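Local coordinates for protein neurotoxin (Clostridium botulinum, PDB 2QN0) that probably cleaves neuronal SNARE proteins as the zinc-dependent protease light chain of botulinum neurotoxin serotype C1, at residues 229-233 with 268-273. Residues are numbered along the deposited sequence; the frame is centred on the assembly and turned at random.
Sequences HELNH and AEIYAF. With ZN (zinc ion), chain B.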
# COMPACT_ATOMS: atom_id res chain seq x y z
N HIS A 229 -6.41 -1.00 0.95
CA HIS A 229 -6.16 -0.46 2.28
C HIS A 229 -4.69 -0.04 2.37
O HIS A 229 -4.38 1.07 2.83
CB HIS A 229 -6.46 -1.51 3.36
CG HIS A 229 -6.06 -1.09 4.74
ND1 HIS A 229 -6.97 -0.67 5.69
CD2 HIS A 229 -4.84 -1.02 5.33
CE1 HIS A 229 -6.34 -0.37 6.80
NE2 HIS A 229 -5.04 -0.57 6.61
N GLU A 230 -3.78 -0.90 1.91
CA GLU A 230 -2.36 -0.56 1.95
C GLU A 230 -2.05 0.57 0.96
O GLU A 230 -1.18 1.40 1.21
CB GLU A 230 -1.49 -1.78 1.63
CG GLU A 230 -1.56 -2.92 2.65
CD GLU A 230 -1.36 -2.47 4.09
OE1 GLU A 230 -0.44 -1.67 4.36
OE2 GLU A 230 -2.12 -2.93 4.97
N LEU A 231 -2.76 0.61 -0.17
CA LEU A 231 -2.54 1.68 -1.14
C LEU A 231 -2.89 3.03 -0.50
O LEU A 231 -2.37 4.07 -0.89
CB LEU A 231 -3.36 1.46 -2.41
CG LEU A 231 -2.96 0.24 -3.26
CD1 LEU A 231 -3.85 0.15 -4.50
CD2 LEU A 231 -1.49 0.36 -3.68
N ASN A 232 -3.78 3.01 0.49
CA ASN A 232 -4.14 4.25 1.17
C ASN A 232 -2.95 4.73 2.00
O ASN A 232 -2.69 5.93 2.07
CB ASN A 232 -5.37 4.05 2.07
CG ASN A 232 -6.63 3.83 1.27
OD1 ASN A 232 -6.70 4.19 0.09
ND2 ASN A 232 -7.65 3.26 1.90
N HIS A 233 -2.25 3.80 2.64
CA HIS A 233 -1.07 4.19 3.40
C HIS A 233 -0.06 4.79 2.42
O HIS A 233 0.60 5.78 2.71
CB HIS A 233 -0.43 2.98 4.10
CG HIS A 233 -1.20 2.50 5.29
ND1 HIS A 233 -1.56 3.32 6.33
CD2 HIS A 233 -1.66 1.27 5.61
CE1 HIS A 233 -2.20 2.62 7.25
NE2 HIS A 233 -2.28 1.37 6.83
N ALA A 268 -2.94 6.35 11.86
CA ALA A 268 -2.67 6.06 10.45
C ALA A 268 -3.64 4.98 9.97
O ALA A 268 -4.12 5.01 8.83
CB ALA A 268 -1.23 5.58 10.28
N GLU A 269 -3.93 4.01 10.84
CA GLU A 269 -4.86 2.94 10.50
C GLU A 269 -6.28 3.47 10.42
O GLU A 269 -7.06 3.08 9.55
CB GLU A 269 -4.80 1.83 11.56
CG GLU A 269 -3.47 1.08 11.60
CD GLU A 269 -3.16 0.42 10.27
OE1 GLU A 269 -4.07 0.35 9.43
OE2 GLU A 269 -2.01 -0.02 10.08
N ILE A 270 -6.62 4.37 11.34
CA ILE A 270 -7.95 4.96 11.36
C ILE A 270 -8.24 5.68 10.05
O ILE A 270 -9.34 5.58 9.50
CB ILE A 270 -8.11 5.93 12.56
CG1 ILE A 270 -8.11 5.12 13.87
CG2 ILE A 270 -9.40 6.74 12.43
CD1 ILE A 270 -8.25 5.96 15.13
N TYR A 271 -7.27 6.42 9.53
CA TYR A 271 -7.48 7.12 8.27
C TYR A 271 -7.51 6.17 7.08
O TYR A 271 -8.32 6.35 6.16
CB TYR A 271 -6.40 8.18 8.05
CG TYR A 271 -6.72 9.50 8.73
CD1 TYR A 271 -8.00 10.06 8.64
CD2 TYR A 271 -5.75 10.20 9.44
CE1 TYR A 271 -8.30 11.29 9.23
CE2 TYR A 271 -6.04 11.43 10.04
CZ TYR A 271 -7.31 11.97 9.93
OH TYR A 271 -7.58 13.19 10.51
N ALA A 272 -6.65 5.16 7.09
CA ALA A 272 -6.62 4.19 5.99
C ALA A 272 -7.96 3.45 5.91
O ALA A 272 -8.46 3.15 4.82
CB ALA A 272 -5.48 3.20 6.19
N PHE A 273 -8.54 3.15 7.07
CA PHE A 273 -9.83 2.46 7.10
C PHE A 273 -10.96 3.44 6.79
O PHE A 273 -11.79 3.18 5.93
CB PHE A 273 -10.06 1.81 8.47
CG PHE A 273 -11.32 0.98 8.52
CD1 PHE A 273 -11.38 -0.26 7.89
CD2 PHE A 273 -12.47 1.48 9.13
CE1 PHE A 273 -12.57 -0.99 7.87
CE2 PHE A 273 -13.66 0.76 9.11
CZ PHE A 273 -13.71 -0.48 8.47
ZN ZN B . -3.24 -0.28 7.64
O HOH W 1 -2.06 -1.98 7.36
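His229 and His233, one helical turn apart on helix 223-238, meet Glu269 of helix 267-273 at a shared zinc ion. NE2 of His229, NE2 of His233 and OE1 of Glu269 each bind the metal at 2.1 Å, and a water lies equally close as fourth ligand. OE1 comes to the edge of both rings, yet the two pairs are turned quite differently: the carboxylate of Glu269 is nearly coplanar with the His229 ring (11°) and stands almost upright to that of His233 (84°). The second carboxylate oxygen, OE2, is further from the zinc ion at 2.7 Å. The two histidines reach the ion by different routes, His229 with CG anti to its backbone N (chi1 172°) and His233 with CG beside it. Outside the coordination sphere, Glu360 accepts a hydrogen bond from ND1 of His229; together with the metal bond at NE2, this holds the ring's rotation.

This is the HExxH signature of zinc metalloproteases, completed by a glutamate from a later helix as in the gluzincins. Glu230, the glutamate of the motif, turns its bent chain back so that OE2 lies 2.6 Å from the zinc-bound water, as acceptor; its other oxygen, OE1, is hydrogen-bonded to Thr170. A bond from the same water to Glu269 OE2 is long and weak and may not be made at the same time.

Apolar packing rests on Ala272, whose CB sits in the corner where the imidazoles meet, over one face of each, a pair of CH-pi contacts with CB 4.0 Å from the His229 centroid and 3.8 Å from that of His233.

The helices are also joined by a side-chain-to-backbone hydrogen bond: Asn232 ND2 donates to a lone pair of Ala272 O in the carbonyl plane (3.0 Å), while OD1 of the same amide is hydrogen-bonded to the hydroxyl of Tyr363.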